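Side-chain contact in Rv1989c (MbcT) (Mycobacterium tuberculosis, PDB 6FKG), which degrades NAD(+) by phosphorolysis as the toxin of a type II toxin-antitoxin pair, killing the cell unless its cognate antitoxin neutralizes it: residues R47-L52 and A56-D61. Sequence-based numbering, arbitrary orientation.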
ATOM      1  N   ARG B  47       5.552  32.301   6.822  1.00 30.91           N
ATOM      2  CA  ARG B  47       7.001  32.234   6.764  1.00 34.80           C
ATOM      3  C   ARG B  47       7.577  31.849   8.122  1.00 35.08           C
ATOM      4  O   ARG B  47       8.520  31.056   8.199  1.00 34.28           O
ATOM      5  CB  ARG B  47       7.621  33.560   6.297  1.00 34.27           C
ATOM      6  CG  ARG B  47       9.160  33.500   6.306  1.00 45.12           C
ATOM      7  CD  ARG B  47       9.809  34.592   5.464  1.00 49.18           C
ATOM      8  NE  ARG B  47       9.429  34.540   4.049  1.00 39.99           N
ATOM      9  CZ  ARG B  47      10.091  33.892   3.091  1.00 42.61           C
ATOM     10  NH1 ARG B  47      11.204  33.210   3.358  1.00 41.78           N
ATOM     11  NH2 ARG B  47       9.636  33.931   1.844  1.00 39.82           N
ATOM     12  N   TRP B  48       6.975  32.375   9.185  1.00 32.43           N
ATOM     13  CA  TRP B  48       7.483  32.182  10.539  1.00 31.94           C
ATOM     14  C   TRP B  48       6.633  31.256  11.425  1.00 33.63           C
ATOM     15  O   TRP B  48       6.757  31.287  12.637  1.00 33.67           O
ATOM     16  CB  TRP B  48       7.626  33.551  11.229  1.00 33.90           C
ATOM     17  CG  TRP B  48       8.693  34.417  10.608  1.00 32.34           C
ATOM     18  CD1 TRP B  48       8.532  35.353   9.623  1.00 33.78           C
ATOM     19  CD2 TRP B  48      10.094  34.410  10.931  1.00 32.51           C
ATOM     20  NE1 TRP B  48       9.755  35.929   9.312  1.00 34.23           N
ATOM     21  CE2 TRP B  48      10.722  35.365  10.104  1.00 33.19           C
ATOM     22  CE3 TRP B  48      10.876  33.684  11.838  1.00 34.54           C
ATOM     23  CZ2 TRP B  48      12.097  35.627  10.173  1.00 35.10           C
ATOM     24  CZ3 TRP B  48      12.252  33.948  11.902  1.00 31.35           C
ATOM     25  CH2 TRP B  48      12.837  34.910  11.077  1.00 34.71           C
ATOM     26  N   ASN B  49       5.772  30.435  10.837  1.00 31.09           N
ATOM     27  CA  ASN B  49       5.062  29.434  11.644  1.00 26.95           C
ATOM     28  C   ASN B  49       4.689  28.218  10.831  1.00 26.99           C
ATOM     29  O   ASN B  49       4.200  28.337   9.708  1.00 28.70           O
ATOM     30  CB  ASN B  49       3.783  30.014  12.289  1.00 28.56           C
ATOM     31  CG  ASN B  49       2.691  30.290  11.279  1.00 30.30           C
ATOM     32  OD1 ASN B  49       2.735  31.301  10.576  1.00 28.94           O
ATOM     33  ND2 ASN B  49       1.715  29.387  11.187  1.00 29.43           N
ATOM     34  N   PRO B  50       4.902  27.031  11.409  1.00 31.01           N
ATOM     35  CA  PRO B  50       4.401  25.823  10.756  1.00 29.65           C
ATOM     36  C   PRO B  50       2.880  25.841  10.834  1.00 27.64           C
ATOM     37  O   PRO B  50       2.326  26.553  11.679  1.00 32.87           O
ATOM     38  CB  PRO B  50       4.989  24.696  11.603  1.00 35.37           C
ATOM     39  CG  PRO B  50       5.047  25.299  12.981  1.00 36.80           C
ATOM     40  CD  PRO B  50       5.411  26.756  12.765  1.00 31.46           C
ATOM     41  N   PRO B  51       2.215  25.079   9.964  1.00 33.63           N
ATOM     42  CA  PRO B  51       0.754  25.010   9.996  1.00 34.11           C
ATOM     43  C   PRO B  51       0.245  24.112  11.120  1.00 40.16           C
ATOM     44  O   PRO B  51       1.032  23.376  11.709  1.00 35.48           O
ATOM     45  CB  PRO B  51       0.406  24.430   8.625  1.00 36.06           C
ATOM     46  CG  PRO B  51       1.617  23.642   8.222  1.00 38.58           C
ATOM     47  CD  PRO B  51       2.792  24.345   8.818  1.00 36.39           C
ATOM     48  N   LEU B  52      -1.045  24.236  11.426  1.00 33.96           N
ATOM     49  CA  LEU B  52      -1.798  23.259  12.218  1.00 34.98           C
ATOM     50  C   LEU B  52      -1.462  23.176  13.704  1.00 35.90           C
ATOM     51  O   LEU B  52      -1.929  22.253  14.378  1.00 49.84           O
ATOM     52  CB  LEU B  52      -1.629  21.853  11.620  1.00 43.59           C
ATOM     53  CG  LEU B  52      -1.876  21.651  10.123  1.00 53.43           C
ATOM     54  CD1 LEU B  52      -1.661  20.184   9.748  1.00 59.90           C
ATOM     55  CD2 LEU B  52      -3.269  22.117   9.733  1.00 50.45           C
ATOM     56  N   ALA B  56      -1.506  32.447  14.219  1.00 29.34           N
ATOM     57  CA  ALA B  56      -0.446  33.454  14.186  1.00 27.84           C
ATOM     58  C   ALA B  56      -0.915  34.657  13.392  1.00 28.47           C
ATOM     59  O   ALA B  56      -1.653  34.512  12.420  1.00 30.00           O
ATOM     60  CB  ALA B  56       0.844  32.875  13.582  1.00 27.21           C
ATOM     61  N   ILE B  57      -0.478  35.840  13.827  1.00 25.57           N
ATOM     62  CA  ILE B  57      -0.858  37.113  13.214  1.00 28.49           C
ATOM     63  C   ILE B  57       0.393  37.803  12.718  1.00 31.43           C
ATOM     64  O   ILE B  57       1.345  37.959  13.475  1.00 30.91           O
ATOM     65  CB  ILE B  57      -1.536  38.069  14.216  1.00 32.89           C
ATOM     66  CG1 ILE B  57      -2.790  37.458  14.836  1.00 41.78           C
ATOM     67  CG2 ILE B  57      -1.896  39.379  13.542  1.00 42.16           C
ATOM     68  CD1 ILE B  57      -3.369  38.366  15.915  1.00 41.20           C
ATOM     69  N   TYR B  58       0.390  38.250  11.465  1.00 26.20           N
ATOM     70  CA  TYR B  58       1.546  38.946  10.918  1.00 24.61           C
ATOM     71  C   TYR B  58       1.295  40.456  10.837  1.00 30.79           C
ATOM     72  O   TYR B  58       0.328  40.899  10.210  1.00 32.69           O
ATOM     73  CB  TYR B  58       1.883  38.363   9.542  1.00 26.81           C
ATOM     74  CG  TYR B  58       2.539  36.996   9.638  1.00 25.77           C
ATOM     75  CD1 TYR B  58       1.779  35.851   9.844  1.00 27.07           C
ATOM     76  CD2 TYR B  58       3.927  36.868   9.564  1.00 29.16           C
ATOM     77  CE1 TYR B  58       2.378  34.597   9.956  1.00 27.46           C
ATOM     78  CE2 TYR B  58       4.535  35.623   9.676  1.00 33.84           C
ATOM     79  CZ  TYR B  58       3.752  34.495   9.883  1.00 30.76           C
ATOM     80  OH  TYR B  58       4.350  33.265  10.004  1.00 29.68           O
ATOM     81  N   LEU B  59       2.153  41.233  11.506  1.00 29.97           N
ATOM     82  CA  LEU B  59       2.046  42.689  11.520  1.00 27.04           C
ATOM     83  C   LEU B  59       3.349  43.327  11.079  1.00 29.55           C
ATOM     84  O   LEU B  59       4.400  42.722  11.197  1.00 30.10           O
ATOM     85  CB  LEU B  59       1.682  43.202  12.920  1.00 30.68           C
ATOM     86  CG  LEU B  59       0.409  42.559  13.499  1.00 38.24           C
ATOM     87  CD1 LEU B  59       0.755  41.746  14.720  1.00 46.56           C
ATOM     88  CD2 LEU B  59      -0.595  43.617  13.857  1.00 38.38           C
ATOM     89  N   ALA B  60       3.277  44.570  10.602  1.00 27.28           N
ATOM     90  CA  ALA B  60       4.482  45.329  10.266  1.00 29.64           C
ATOM     91  C   ALA B  60       4.576  46.553  11.173  1.00 30.93           C
ATOM     92  O   ALA B  60       3.555  46.977  11.713  1.00 34.91           O
ATOM     93  CB  ALA B  60       4.453  45.748   8.806  1.00 29.55           C
ATOM     94  N   ASP B  61       5.768  47.146  11.309  1.00 29.58           N
ATOM     95  CA  ASP B  61       5.955  48.257  12.253  1.00 33.00           C
ATOM     96  C   ASP B  61       5.654  49.635  11.658  1.00 37.10           C
ATOM     97  O   ASP B  61       5.841  50.661  12.317  1.00 35.06           O
ATOM     98  CB  ASP B  61       7.386  48.258  12.834  1.00 35.20           C
ATOM     99  CG  ASP B  61       8.449  48.665  11.817  1.00 42.76           C
ATOM    100  OD1 ASP B  61       8.249  48.481  10.597  1.00 37.16           O
ATOM    101  OD2 ASP B  61       9.505  49.179  12.245  1.00 42.12           O
TER
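The Tyr58 ring meets Asn49 and Trp48 through its edge. Asn49 OD1 lies in the plane of the ring, 3.4 Å from Tyr58 CE1. The amide of Asn49 is turned 44° from that plane. On the other side of the phenol, Tyr58 CE2 comes to the edge of the indole and stands 4.0 Å from Trp48 CD1. The side chains run at about a right angle, but their ring planes do not. Val154 of strand 150-156 touches both.

Two hydrogen bonds grip the phenol oxygen. Tyr58 OH donates to Asn49 OD1 at 2.6 Å, in the carbonyl plane and on a lone pair. It also accepts from the backbone, with Trp48 N 2.9 Å from Tyr58 OH. That bond is bent, with an N-H...O angle of 138°.

The contact lies inside the RES domain. It ties the loop after helix 39-44 to strand 56-60, which pairs antiparallel with strand 150-156. At this buried spot MbcA, the antitoxin that blocks access to the active site, also arrives. Phe114 of an MbcA chain meets the Tyr58 ring, and Val115 OXT of that chain forms a salt bridge with Arg47 NH2.

The CB of Asn49 already points to the strand, and CG, between backbone N and carbonyl carbon (chi1 70°), puts OD1 beside the phenol oxygen. Ala56 CB packs against the amide, 3.9 Å from Asn49 CG. The nitrogen end is held by the loop and the preceding helix. Asn49 ND2 donates to Pro50 O at 2.9 Å, from above the carbonyl plane, and to Ala41 O of helix 39-44.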